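Local coordinates for protein alginate lyase (Paenibacillus sp. FPU-7, PDB 6KFN) that cleaves the polysaccharide alginate by beta-elimination, probably within a cleft on the outside of its parallel beta-helix, at residues V169-I175 / I194-F200; N201-G207 / R231-I237; G251-F256 / D276-S280; F256-Y262 / A281-Y287; L263-P268 / R286-G290. All coordinates share one frame; numbering follows the deposited sequence. Where two conformers were deposited one is given.

In the fold
Along the chain the contacts begin in the order 1 to 5, each joining segments 18 to 24 residues apart, roughly one coil of a right-handed parallel beta-helix. Contact 1 pairs strands 169-171 and 174-175 with 194-196 and 199-201. Segment 201-207 follows directly from 194-200, and contact 2, centred about 18 Å from contact 1, sets it against the 231-237 loop of the next coil. Contacts 3 and 4, centres about 15 Å apart, run end to end along strands 254-257 and 278-287 and share Phe-256. Contact 5 shares Arg-286 and Tyr-287 with contact 4, centres about 12 Å apart. An Arg-231 to Asp-264 salt bridge ties contact 2 to contact 5, so coils join at strands and loops alike.

Contact 1 of 5, residues V169-I175 / I194-F200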
# COMPACT_ATOMS: atom_id res chain seq x y z
N VAL A 169 -4.46 -0.05 -7.72
CA VAL A 169 -3.23 0.17 -8.44
C VAL A 169 -2.20 0.82 -7.54
O VAL A 169 -2.49 1.82 -6.87
CB VAL A 169 -3.47 1.02 -9.70
CG1 VAL A 169 -2.18 1.31 -10.44
CG2 VAL A 169 -4.50 0.33 -10.63
N ILE A 170 -0.98 0.28 -7.57
CA ILE A 170 0.18 0.77 -6.87
C ILE A 170 1.20 1.08 -7.96
O ILE A 170 1.65 0.16 -8.64
CB ILE A 170 0.70 -0.29 -5.89
CG1 ILE A 170 -0.36 -0.62 -4.81
CG2 ILE A 170 2.04 0.14 -5.29
CD1 ILE A 170 -0.30 -1.95 -4.23
N SER A 171 1.50 2.37 -8.19
CA SER A 171 2.24 2.79 -9.38
C SER A 171 3.31 3.79 -9.04
O SER A 171 3.02 4.87 -8.52
CB SER A 171 1.27 3.38 -10.40
OG SER A 171 1.93 3.76 -11.55
N GLY A 172 4.58 3.47 -9.32
CA GLY A 172 5.62 4.44 -9.06
C GLY A 172 5.82 4.74 -7.59
O GLY A 172 6.06 5.89 -7.21
N VAL A 173 5.71 3.72 -6.75
CA VAL A 173 5.88 3.87 -5.30
C VAL A 173 7.23 3.32 -4.88
O VAL A 173 7.69 2.31 -5.40
CB VAL A 173 4.69 3.19 -4.55
CG1 VAL A 173 4.75 3.26 -3.02
CG2 VAL A 173 3.36 3.84 -5.00
N ARG A 174 7.82 3.94 -3.90
CA ARG A 174 9.01 3.44 -3.23
C ARG A 174 8.59 2.91 -1.87
O ARG A 174 7.92 3.61 -1.13
CB ARG A 174 10.02 4.56 -3.03
CG ARG A 174 11.39 4.08 -2.58
CD ARG A 174 12.32 5.30 -2.47
NE ARG A 174 12.78 5.67 -3.80
CZ ARG A 174 13.77 5.06 -4.45
NH1 ARG A 174 14.47 4.09 -3.88
NH2 ARG A 174 14.07 5.43 -5.68
N ILE A 175 8.95 1.67 -1.58
CA ILE A 175 8.58 1.04 -0.33
C ILE A 175 9.87 0.57 0.34
O ILE A 175 10.72 -0.04 -0.31
CB ILE A 175 7.56 -0.10 -0.49
CG1 ILE A 175 6.40 0.37 -1.36
CG2 ILE A 175 7.10 -0.59 0.86
CD1 ILE A 175 5.40 -0.71 -1.71
N ILE A 194 -2.76 -4.23 -9.31
CA ILE A 194 -1.61 -3.91 -10.16
C ILE A 194 -0.53 -3.29 -9.30
O ILE A 194 -0.79 -2.36 -8.54
CB ILE A 194 -2.01 -2.94 -11.30
CG1 ILE A 194 -3.10 -3.54 -12.18
CG2 ILE A 194 -0.75 -2.52 -12.11
CD1 ILE A 194 -3.56 -2.66 -13.30
N VAL A 195 0.71 -3.80 -9.45
CA VAL A 195 1.89 -3.20 -8.84
C VAL A 195 2.86 -2.93 -9.98
O VAL A 195 3.33 -3.88 -10.62
CB VAL A 195 2.56 -4.12 -7.82
CG1 VAL A 195 3.76 -3.41 -7.22
CG2 VAL A 195 1.55 -4.54 -6.73
N GLU A 196 3.14 -1.66 -10.25
CA GLU A 196 3.94 -1.32 -11.43
C GLU A 196 4.92 -0.22 -11.11
O GLU A 196 4.65 0.69 -10.30
CB GLU A 196 3.06 -0.88 -12.63
CG GLU A 196 2.27 0.39 -12.33
CD GLU A 196 1.45 0.90 -13.51
OE1 GLU A 196 1.21 0.09 -14.44
OE2 GLU A 196 1.01 2.07 -13.46
N ASN A 197 6.06 -0.25 -11.80
CA ASN A 197 7.00 0.87 -11.82
C ASN A 197 7.49 1.28 -10.44
O ASN A 197 7.81 2.46 -10.22
CB ASN A 197 6.41 2.08 -12.56
CG ASN A 197 5.88 1.72 -13.92
OD1 ASN A 197 6.42 0.92 -14.61
ND2 ASN A 197 4.80 2.38 -14.32
N SER A 198 7.55 0.34 -9.52
CA SER A 198 7.83 0.62 -8.12
C SER A 198 9.22 0.09 -7.74
O SER A 198 9.84 -0.66 -8.49
CB SER A 198 6.72 0.05 -7.24
OG SER A 198 5.49 0.76 -7.50
N VAL A 199 9.70 0.54 -6.58
CA VAL A 199 11.04 0.22 -6.11
C VAL A 199 10.93 -0.26 -4.67
O VAL A 199 10.37 0.44 -3.82
CB VAL A 199 12.01 1.40 -6.21
CG1 VAL A 199 13.41 0.99 -5.71
CG2 VAL A 199 12.08 1.90 -7.64
N PHE A 200 11.50 -1.43 -4.40
CA PHE A 200 11.43 -2.08 -3.10
C PHE A 200 12.82 -2.09 -2.47
O PHE A 200 13.73 -2.76 -2.97
CB PHE A 200 10.91 -3.51 -3.25
CG PHE A 200 9.67 -3.61 -4.09
CD1 PHE A 200 8.58 -2.76 -3.89
CD2 PHE A 200 9.60 -4.52 -5.14
CE1 PHE A 200 7.47 -2.82 -4.73
CE2 PHE A 200 8.48 -4.60 -5.95
CZ PHE A 200 7.41 -3.75 -5.76
O HOH W 1 4.26 4.80 -12.57
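Ile-170 and Val-195 lie side by side on the inward face of two parallel strands, the CD1 methyl of Ile-170 projecting inward beside CG2 of Val-195, 4.0 Å away. At the other end of the segments the CD1 methyl of Ile-175 also projects inward and meets CE1 of Phe-200 at the ring edge, at 4.2 Å, while CG1 of Val-195, from the same segment as the ring, fills in at its edge too. Ile-184 touches all four of these side chains and closes the layer from across the interior. On the outward face Val-169 CG2 sits against CD1 of Ile-194, and the bent Arg-174 chain lays one face of its guanidinium over Val-199 CB.

Between the two strand pairs the backbone turns at Gly-172, and a polar side chain occupies the corner. Ser-198 OG is turned back beside its own backbone N (chi1 -66°), where it receives the N-H of Val-173 at 3.1 Å and donates to Glu-196 O. The latter oxygen also accepts from Gly-172 N. Outside the corner Ser-171 OG donates to Glu-196 OE2 at 2.7 Å, which receives it on its anti lone pair, and Arg-225 forms a salt bridge with OE1. Strands 169-171 and 194-196, only 3° from parallel with axes 4.7 Å apart and residues paired in register, are characteristic of successive coils of a parallel beta-helix.

Contact 2 of 5, residues N201-G207 / R231-I237; sequences NGTGITG and RNGNSNI
Gly-202 O is gripped from opposite faces of its carbonyl plane, by Ile-205 N within its own type II turn and by Asn-234 ND2 from the facing loop. The second bond is 2.9 Å from Asn-234 ND2 to Gly-202 O. The same nitrogen spends its other proton on Ile-205 O, also at 2.9 Å and nearly straight (172°), in the carbonyl plane and on a lone pair. Both acceptors lie in the amide plane of Asn-234, so the two bonds fix its rotation. With CG opposite the backbone N (chi1 -179°), the amide extends across to the turn, while its OD1 accepts from Asn-236 N to make an Asx turn. An alanine at Asn-234 would remove both N-H groups of ND2 and would probably leave the Gly-202 and Ile-205 carbonyls without this shared partner.

Beneath the polar contacts Ile-237 crosses Ile-205 at about a right angle, their CD1 methyls 3.9 Å apart, and Ile-237 CD1 also presses on Gly-202, 3.5 Å from its O and 3.6 Å from its CA. Two waters complete the seam: one links Thr-203 OG1 with Asn-232 O, the other Ile-205 O with Asn-236 ND2. Arg-231, in the second loop, forms a salt bridge with Asp-264 of a further loop. Turn laid against turn, with an asparagine side chain bonding to backbone carbonyls, makes this a join between loops of adjacent coils in the beta-helix.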
# COMPACT_ATOMS: atom_id res chain seq x y z
N ASN A 201 12.97 -1.36 -1.36
CA ASN A 201 14.21 -1.38 -0.57
C ASN A 201 13.97 -2.35 0.57
O ASN A 201 13.29 -2.05 1.55
CB ASN A 201 14.53 0.02 -0.06
CG ASN A 201 15.79 0.04 0.79
OD1 ASN A 201 16.23 -1.02 1.27
ND2 ASN A 201 16.33 1.21 1.00
N GLY A 202 14.49 -3.57 0.41
CA GLY A 202 14.22 -4.65 1.34
C GLY A 202 14.87 -4.55 2.71
O GLY A 202 14.54 -5.36 3.58
N THR A 203 15.77 -3.59 2.90
CA THR A 203 16.35 -3.42 4.23
C THR A 203 15.22 -3.20 5.24
O THR A 203 14.34 -2.36 5.00
CB THR A 203 17.34 -2.25 4.21
OG1 THR A 203 18.35 -2.53 3.24
CG2 THR A 203 17.93 -1.99 5.58
N GLY A 204 15.24 -3.96 6.32
CA GLY A 204 14.25 -3.85 7.36
C GLY A 204 13.12 -4.87 7.33
O GLY A 204 12.44 -5.03 8.35
N ILE A 205 12.92 -5.61 6.23
CA ILE A 205 11.94 -6.71 6.28
C ILE A 205 12.44 -7.68 7.35
O ILE A 205 13.62 -8.06 7.39
CB ILE A 205 11.75 -7.38 4.91
CG1 ILE A 205 11.08 -6.39 3.95
CG2 ILE A 205 10.94 -8.66 5.07
CD1 ILE A 205 10.80 -6.97 2.56
N THR A 206 11.54 -8.07 8.26
CA THR A 206 11.94 -8.78 9.48
C THR A 206 11.82 -10.29 9.41
O THR A 206 12.46 -10.97 10.24
CB THR A 206 11.07 -8.35 10.69
OG1 THR A 206 9.69 -8.66 10.46
CG2 THR A 206 11.30 -6.88 11.04
N GLY A 207 10.99 -10.85 8.53
CA GLY A 207 10.64 -12.24 8.60
C GLY A 207 9.49 -12.56 9.56
O GLY A 207 9.07 -13.72 9.61
N ARG A 231 17.25 -6.67 -2.37
CA ARG A 231 17.32 -7.42 -1.11
C ARG A 231 18.31 -6.80 -0.12
O ARG A 231 18.14 -6.92 1.09
CB ARG A 231 17.65 -8.87 -1.43
CG ARG A 231 17.78 -9.79 -0.22
CD ARG A 231 17.85 -11.23 -0.69
NE ARG A 231 18.12 -12.22 0.35
CZ ARG A 231 19.33 -12.52 0.82
NH1 ARG A 231 20.39 -11.87 0.42
NH2 ARG A 231 19.47 -13.51 1.70
N ASN A 232 19.37 -6.16 -0.66
CA ASN A 232 20.34 -5.46 0.17
C ASN A 232 20.98 -6.36 1.23
O ASN A 232 21.32 -5.91 2.33
CB ASN A 232 19.78 -4.19 0.78
CG ASN A 232 19.55 -3.11 -0.24
OD1 ASN A 232 20.15 -3.05 -1.31
ND2 ASN A 232 18.62 -2.21 0.10
N GLY A 233 21.16 -7.64 0.89
CA GLY A 233 21.80 -8.54 1.82
C GLY A 233 20.96 -8.97 3.00
O GLY A 233 21.48 -9.62 3.92
N ASN A 234 19.67 -8.65 3.02
CA ASN A 234 18.81 -8.95 4.15
C ASN A 234 18.39 -10.42 4.11
O ASN A 234 17.55 -10.82 3.32
CB ASN A 234 17.60 -8.03 4.11
CG ASN A 234 16.66 -8.26 5.28
OD1 ASN A 234 16.90 -9.09 6.15
ND2 ASN A 234 15.58 -7.51 5.31
N SER A 235 18.99 -11.21 5.01
CA SER A 235 18.76 -12.64 5.05
C SER A 235 17.33 -13.01 5.45
O SER A 235 16.94 -14.17 5.28
CB SER A 235 19.75 -13.32 6.01
OG SER A 235 21.05 -13.18 5.49
N ASN A 236 16.57 -12.06 5.99
CA ASN A 236 15.15 -12.34 6.26
C ASN A 236 14.32 -12.45 4.98
O ASN A 236 13.19 -12.93 5.04
CB ASN A 236 14.56 -11.30 7.20
CG ASN A 236 15.25 -11.34 8.54
OD1 ASN A 236 15.28 -12.39 9.17
ND2 ASN A 236 15.83 -10.24 8.96
N ILE A 237 14.85 -11.96 3.85
CA ILE A 237 14.15 -12.05 2.56
C ILE A 237 14.60 -13.35 1.91
O ILE A 237 15.78 -13.51 1.56
CB ILE A 237 14.46 -10.83 1.70
CG1 ILE A 237 13.94 -9.57 2.36
CG2 ILE A 237 13.89 -11.03 0.28
CD1 ILE A 237 14.37 -8.28 1.67
O HOH W 2 20.05 -4.47 4.26
O HOH W 3 15.89 -7.33 8.90

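Contact 3 of 5, residues G251-F256 / D276-S280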
# COMPACT_ATOMS: atom_id res chain seq x y z
N GLY A 251 -4.91 -17.15 -5.12
CA GLY A 251 -3.50 -17.25 -5.50
C GLY A 251 -3.33 -17.73 -6.92
O GLY A 251 -2.39 -18.48 -7.23
N GLN A 252 -4.24 -17.30 -7.81
CA GLN A 252 -4.29 -17.76 -9.18
C GLN A 252 -4.02 -16.64 -10.16
O GLN A 252 -4.42 -15.48 -9.97
CB GLN A 252 -5.63 -18.41 -9.50
CG GLN A 252 -5.97 -19.57 -8.58
CD GLN A 252 -4.98 -20.71 -8.69
OE1 GLN A 252 -4.60 -21.17 -9.75
NE2 GLN A 252 -4.54 -21.20 -7.53
N ASN A 253 -3.41 -17.01 -11.28
CA ASN A 253 -3.22 -16.11 -12.40
C ASN A 253 -2.49 -14.84 -11.99
O ASN A 253 -2.87 -13.74 -12.37
CB ASN A 253 -4.54 -15.78 -13.11
CG ASN A 253 -4.32 -15.07 -14.42
OD1 ASN A 253 -3.40 -15.42 -15.20
ND2 ASN A 253 -5.16 -14.09 -14.72
N ALA A 254 -1.41 -14.97 -11.22
CA ALA A 254 -0.51 -13.86 -10.95
C ALA A 254 0.45 -13.70 -12.13
O ALA A 254 0.97 -14.70 -12.63
CB ALA A 254 0.30 -14.11 -9.69
N THR A 255 0.67 -12.51 -12.61
CA THR A 255 1.55 -12.25 -13.74
C THR A 255 2.72 -11.39 -13.28
O THR A 255 2.51 -10.36 -12.67
CB THR A 255 0.79 -11.56 -14.87
OG1 THR A 255 -0.28 -12.37 -15.30
CG2 THR A 255 1.72 -11.21 -16.04
N PHE A 256 3.94 -11.82 -13.61
CA PHE A 256 5.16 -11.12 -13.25
C PHE A 256 5.95 -10.84 -14.52
O PHE A 256 6.51 -11.77 -15.11
CB PHE A 256 6.04 -11.97 -12.31
CG PHE A 256 5.39 -12.26 -10.99
CD1 PHE A 256 4.54 -13.35 -10.81
CD2 PHE A 256 5.62 -11.43 -9.88
CE1 PHE A 256 3.95 -13.61 -9.60
CE2 PHE A 256 5.02 -11.69 -8.65
CZ PHE A 256 4.20 -12.79 -8.51
N ASP A 276 -0.63 -25.02 -4.97
CA ASP A 276 -1.52 -24.91 -6.10
C ASP A 276 -1.53 -23.51 -6.72
O ASP A 276 -2.29 -23.28 -7.67
CB ASP A 276 -2.95 -25.29 -5.67
CG ASP A 276 -3.11 -26.71 -5.31
OD1 ASP A 276 -2.49 -27.58 -5.92
OD2 ASP A 276 -3.90 -26.98 -4.38
N ALA A 277 -0.72 -22.58 -6.23
CA ALA A 277 -0.74 -21.23 -6.76
C ALA A 277 -0.30 -21.24 -8.22
O ALA A 277 0.53 -22.05 -8.61
CB ALA A 277 0.20 -20.35 -5.95
N THR A 278 -0.84 -20.31 -9.03
CA THR A 278 -0.43 -20.24 -10.42
C THR A 278 0.04 -18.83 -10.79
O THR A 278 -0.52 -17.82 -10.34
CB THR A 278 -1.53 -20.70 -11.40
OG1 THR A 278 -2.70 -19.90 -11.23
CG2 THR A 278 -1.83 -22.18 -11.22
N ALA A 279 1.06 -18.81 -11.65
CA ALA A 279 1.62 -17.57 -12.12
C ALA A 279 2.12 -17.74 -13.53
O ALA A 279 2.42 -18.84 -13.99
CB ALA A 279 2.77 -17.13 -11.20
N SER A 280 2.31 -16.61 -14.19
CA SER A 280 2.99 -16.50 -15.47
C SER A 280 4.12 -15.49 -15.29
O SER A 280 3.99 -14.54 -14.52
CB SER A 280 2.05 -16.04 -16.58
OG SER A 280 0.93 -16.90 -16.73
O HOH W 4 -0.78 -16.03 -14.91
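Gly-251 opens this pairing of adjacent beta-helix coils: its O accepts from Thr-278 N at 3.0 Å, in the carbonyl plane. Gln-252 then folds back, its chain bent at chi2 (-63°), to hold the other segment with both ends of its amide. OE1 accepts from Thr-278 OG1 at 2.7 Å, the hydroxyl lying well above the carbonyl plane, while NE2 donates almost straight (170°) to Asp-276 O. Next, Asn-253 N donates to Thr-278 OG1, making that hydroxyl both donor and acceptor; the ND2 of Asn-253 turns to Asp-221. At Ala-254 parallel bridges begin, though the short strands cross at 31°, with N bonded to Thr-278 O and O to Ser-280 N; a water donates to both Asn-253 OD1 and Ala-254 O and accepts from Ser-280 OG. Thr-255 pairs in register with Ser-280. Last, Phe-256 N donates to Ser-280 O at 2.9 Å, and its ring, set beside Phe-241, receives the Ala-279 CB methyl at its edge, 4.0 Å from CE1.

Contact 4 of 5, residues F256-Y262 / A281-Y287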
# COMPACT_ATOMS: atom_id res chain seq x y z
N PHE A 256 3.94 -11.82 -13.61
CA PHE A 256 5.16 -11.12 -13.25
C PHE A 256 5.95 -10.84 -14.52
O PHE A 256 6.51 -11.77 -15.11
CB PHE A 256 6.04 -11.97 -12.31
CG PHE A 256 5.39 -12.26 -10.99
CD1 PHE A 256 4.54 -13.35 -10.81
CD2 PHE A 256 5.62 -11.43 -9.88
CE1 PHE A 256 3.95 -13.61 -9.60
CE2 PHE A 256 5.02 -11.69 -8.65
CZ PHE A 256 4.20 -12.79 -8.51
N THR A 257 6.00 -9.58 -14.95
CA THR A 257 6.71 -9.25 -16.17
C THR A 257 7.62 -8.07 -15.96
O THR A 257 7.28 -7.08 -15.32
CB THR A 257 5.80 -9.00 -17.36
OG1 THR A 257 4.94 -7.95 -17.05
CG2 THR A 257 5.00 -10.22 -17.70
N GLY A 258 8.82 -8.14 -16.56
CA GLY A 258 9.67 -6.98 -16.65
C GLY A 258 10.25 -6.50 -15.33
O GLY A 258 10.66 -5.34 -15.27
N ASN A 259 10.29 -7.33 -14.30
CA ASN A 259 10.82 -6.93 -13.01
C ASN A 259 12.33 -7.21 -12.97
O ASN A 259 12.78 -8.14 -13.63
CB ASN A 259 10.13 -7.70 -11.87
CG ASN A 259 8.64 -7.46 -11.86
OD1 ASN A 259 8.17 -6.40 -11.46
ND2 ASN A 259 7.88 -8.45 -12.31
N THR A 260 13.06 -6.45 -12.18
CA THR A 260 14.47 -6.67 -11.96
C THR A 260 14.70 -6.79 -10.47
O THR A 260 14.27 -5.91 -9.71
CB THR A 260 15.30 -5.52 -12.53
OG1 THR A 260 15.06 -5.44 -13.93
CG2 THR A 260 16.78 -5.77 -12.29
N VAL A 261 15.34 -7.87 -10.05
CA VAL A 261 15.59 -8.10 -8.65
C VAL A 261 17.04 -8.42 -8.40
O VAL A 261 17.67 -9.21 -9.10
CB VAL A 261 14.63 -9.17 -8.08
CG1 VAL A 261 13.18 -8.68 -8.12
CG2 VAL A 261 14.75 -10.52 -8.79
N TYR A 262 17.56 -7.81 -7.32
CA TYR A 262 18.94 -7.92 -6.88
C TYR A 262 18.90 -8.70 -5.58
O TYR A 262 18.57 -8.15 -4.51
CB TYR A 262 19.56 -6.52 -6.71
CG TYR A 262 19.61 -5.73 -7.98
CD1 TYR A 262 20.68 -5.85 -8.86
CD2 TYR A 262 18.57 -4.88 -8.34
CE1 TYR A 262 20.71 -5.18 -10.06
CE2 TYR A 262 18.57 -4.21 -9.53
CZ TYR A 262 19.66 -4.33 -10.40
OH TYR A 262 19.70 -3.68 -11.60
N ALA A 281 5.20 -15.68 -16.04
CA ALA A 281 6.36 -14.82 -15.89
C ALA A 281 7.06 -14.66 -17.23
O ALA A 281 7.20 -15.61 -18.00
CB ALA A 281 7.29 -15.41 -14.85
N ALA A 282 7.54 -13.45 -17.49
CA ALA A 282 8.33 -13.18 -18.68
C ALA A 282 9.13 -11.91 -18.47
O ALA A 282 8.68 -10.97 -17.83
CB ALA A 282 7.45 -12.99 -19.92
N GLY A 283 10.36 -11.91 -19.00
CA GLY A 283 11.12 -10.69 -19.02
C GLY A 283 11.64 -10.23 -17.69
O GLY A 283 12.00 -9.06 -17.56
N ASN A 284 11.70 -11.09 -16.69
CA ASN A 284 12.26 -10.72 -15.40
C ASN A 284 13.76 -10.96 -15.43
O ASN A 284 14.25 -11.86 -16.09
CB ASN A 284 11.61 -11.52 -14.28
CG ASN A 284 10.11 -11.30 -14.24
OD1 ASN A 284 9.64 -10.18 -14.02
ND2 ASN A 284 9.34 -12.35 -14.43
N GLN A 285 14.49 -10.10 -14.74
CA GLN A 285 15.94 -10.14 -14.66
C GLN A 285 16.35 -10.34 -13.21
O GLN A 285 15.89 -9.62 -12.33
CB GLN A 285 16.53 -8.84 -15.20
CG GLN A 285 16.31 -8.63 -16.68
CD GLN A 285 16.84 -7.29 -17.19
OE1 GLN A 285 16.10 -6.51 -17.79
NE2 GLN A 285 18.13 -7.02 -16.98
N ARG A 286 17.23 -11.28 -12.99
CA ARG A 286 17.73 -11.64 -11.66
C ARG A 286 19.23 -11.37 -11.59
O ARG A 286 19.96 -11.77 -12.52
CB ARG A 286 17.50 -13.13 -11.38
CG ARG A 286 17.73 -13.52 -9.93
CD ARG A 286 18.01 -15.00 -9.79
NE ARG A 286 17.91 -15.47 -8.42
CZ ARG A 286 18.84 -15.27 -7.50
NH1 ARG A 286 18.67 -15.72 -6.28
NH2 ARG A 286 19.94 -14.60 -7.74
N TYR A 287 19.69 -10.78 -10.50
CA TYR A 287 21.10 -10.62 -10.21
C TYR A 287 21.36 -11.18 -8.82
O TYR A 287 20.58 -10.89 -7.91
CB TYR A 287 21.47 -9.14 -10.21
CG TYR A 287 21.30 -8.48 -11.52
CD1 TYR A 287 20.10 -7.92 -11.93
CD2 TYR A 287 22.36 -8.37 -12.38
CE1 TYR A 287 19.98 -7.28 -13.11
CE2 TYR A 287 22.24 -7.73 -13.59
CZ TYR A 287 21.05 -7.19 -13.93
OH TYR A 287 20.89 -6.52 -15.13
O HOH W 5 13.56 -6.97 -16.43
O HOH W 6 16.72 -4.25 -15.65
O HOH W 7 21.46 -3.47 -13.69
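Asn-259 and Asn-284 carry the polar side-chain contact, their amides side by side with planes 12° apart. Asn-284 OD1 accepts twice, from Asn-259 N at 2.9 Å and from Asn-259 ND2 at 3.0 Å. Asn-284 ND2 donates to Phe-256 O from well above the carbonyl plane, whereas Ala-282 N reaches the same oxygen within that plane. Asparagines stacked at this bend between strand pairs are consistent with the asparagine ladder of parallel beta-helices.

Backbone bonds continue the parallel pairing on both sides of the bend: Gly-258 N to Ala-282 O, Gln-285 N to Asn-259 O, Val-261 N to Gln-285 O and Tyr-287 N to Val-261 O.

The Tyr-262 and Tyr-287 rings form an offset pair, 13° from parallel with centroids 4.8 Å apart, slid so that they barely overlap; CE1 of Tyr-262 stands over a face of the Tyr-287 ring, 3.4 Å from CD1. Thr-260 CG2 meets the edge of that ring at CE1, 3.6 Å away.

On the preceding coil, Tyr-230 of strand 223-230 meets the Tyr-262 ring, continuing the aromatic row, and Asn-227 N donates to Asn-259 OD1. On the interior side Val-261 packs on Phe-241 of strand 241-243 and on Val-270 of strand 269-273.

Contact 5 of 5, residues L263-P268 / R286-G290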
# COMPACT_ATOMS: atom_id res chain seq x y z
N LEU A 263 19.21 -10.00 -5.67
CA LEU A 263 18.98 -10.96 -4.61
C LEU A 263 20.24 -11.49 -3.94
O LEU A 263 20.14 -12.38 -3.10
CB LEU A 263 18.11 -12.12 -5.11
CG LEU A 263 16.73 -11.68 -5.62
CD1 LEU A 263 15.96 -12.88 -6.17
CD2 LEU A 263 15.92 -10.93 -4.60
N ASP A 264 21.42 -10.93 -4.29
CA ASP A 264 22.69 -11.11 -3.60
C ASP A 264 23.36 -12.46 -3.84
O ASP A 264 24.57 -12.50 -4.11
CB ASP A 264 22.60 -10.88 -2.09
CG ASP A 264 21.96 -9.54 -1.79
OD1 ASP A 264 22.54 -8.50 -2.21
OD2 ASP A 264 20.89 -9.50 -1.18
N GLN A 265 22.63 -13.54 -3.69
CA GLN A 265 23.12 -14.90 -3.74
C GLN A 265 22.16 -15.68 -4.64
O GLN A 265 21.13 -15.18 -5.08
CB GLN A 265 23.21 -15.48 -2.31
CG GLN A 265 21.84 -15.52 -1.64
CD GLN A 265 21.76 -16.08 -0.23
OE1 GLN A 265 20.72 -16.64 0.15
NE2 GLN A 265 22.81 -15.87 0.56
N ALA A 266 22.50 -16.94 -4.90
CA ALA A 266 21.74 -17.75 -5.85
C ALA A 266 20.46 -18.36 -5.28
O ALA A 266 19.59 -18.75 -6.05
CB ALA A 266 22.62 -18.87 -6.42
N ALA A 267 20.30 -18.44 -3.98
CA ALA A 267 19.20 -19.22 -3.43
C ALA A 267 17.81 -18.60 -3.54
O ALA A 267 16.87 -19.35 -3.86
CB ALA A 267 19.47 -19.62 -1.98
N PRO A 268 17.59 -17.31 -3.30
CA PRO A 268 16.20 -16.80 -3.36
C PRO A 268 15.58 -17.00 -4.74
O PRO A 268 16.24 -16.84 -5.76
CB PRO A 268 16.39 -15.31 -3.04
CG PRO A 268 17.60 -15.29 -2.13
CD PRO A 268 18.53 -16.31 -2.73
N ARG A 286 17.23 -11.28 -12.99
CA ARG A 286 17.73 -11.64 -11.66
C ARG A 286 19.23 -11.37 -11.59
O ARG A 286 19.96 -11.77 -12.52
CB ARG A 286 17.50 -13.13 -11.38
CG ARG A 286 17.73 -13.52 -9.93
CD ARG A 286 18.01 -15.00 -9.79
NE ARG A 286 17.91 -15.47 -8.42
CZ ARG A 286 18.84 -15.27 -7.50
NH1 ARG A 286 18.67 -15.72 -6.28
NH2 ARG A 286 19.94 -14.60 -7.74
N TYR A 287 19.69 -10.78 -10.50
CA TYR A 287 21.10 -10.62 -10.21
C TYR A 287 21.36 -11.18 -8.82
O TYR A 287 20.58 -10.89 -7.91
CB TYR A 287 21.47 -9.14 -10.21
CG TYR A 287 21.30 -8.48 -11.52
CD1 TYR A 287 20.10 -7.92 -11.93
CD2 TYR A 287 22.36 -8.37 -12.38
CE1 TYR A 287 19.98 -7.28 -13.11
CE2 TYR A 287 22.24 -7.73 -13.59
CZ TYR A 287 21.05 -7.19 -13.93
OH TYR A 287 20.89 -6.52 -15.13
N PRO A 288 22.46 -11.90 -8.58
CA PRO A 288 23.30 -12.55 -9.59
C PRO A 288 22.48 -13.66 -10.29
O PRO A 288 21.27 -13.80 -10.10
CB PRO A 288 24.43 -13.12 -8.74
CG PRO A 288 23.73 -13.52 -7.46
CD PRO A 288 22.78 -12.37 -7.22
N ALA A 289 23.16 -14.49 -11.08
CA ALA A 289 22.52 -15.70 -11.56
C ALA A 289 22.03 -16.53 -10.38
O ALA A 289 22.66 -16.57 -9.32
CB ALA A 289 23.54 -16.51 -12.36
N GLY A 290 20.91 -17.21 -10.56
CA GLY A 290 20.42 -18.05 -9.48
C GLY A 290 19.00 -18.49 -9.73
O GLY A 290 18.53 -18.50 -10.88
O HOH W 8 22.18 -8.72 -6.12
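Arg-286 sends CG away from its backbone N (chi1 -169°) and stays extended from CG to NE, which carries its guanidinium across to the carbonyls of the loop at 263-268. There NH1 donates to Pro-268 O at 2.7 Å, almost straight (169°), and to Gln-265 O at 2.8 Å; each bond uses a lone pair in the carbonyl plane. NH2 joins NH1 on Gln-265 O at 3.0 Å, an end-on grip of one atom by two nitrogens, and also donates to Pro-288 O in its own segment. These partners lie close to the guanidinium plane, so they hold the group flat. One face is covered by Leu-263, whose CD1 stands 3.7 Å above the plane, and the opposite face by Gly-290 CA.

This is where the 263-268 loop of one beta-helix coil meets the end of strand 278-287 in the next. Leu-263 N donates to Tyr-287 O at 2.8 Å, extending the strand ladder by one bond. A leucine in place of Arg-286 would lose every one of its N-H donors and would probably leave the Gln-265 and Pro-268 carbonyls without these partners and the loop less firmly held. After a cis peptide bond Pro-288 lays its CD 3.4 Å from Asp-264 C. The carboxylate of Asp-264 looks elsewhere, to Arg-231 and Gly-233 N. Farther along, Ala-266 CB comes 3.7 Å from Ala-289 O.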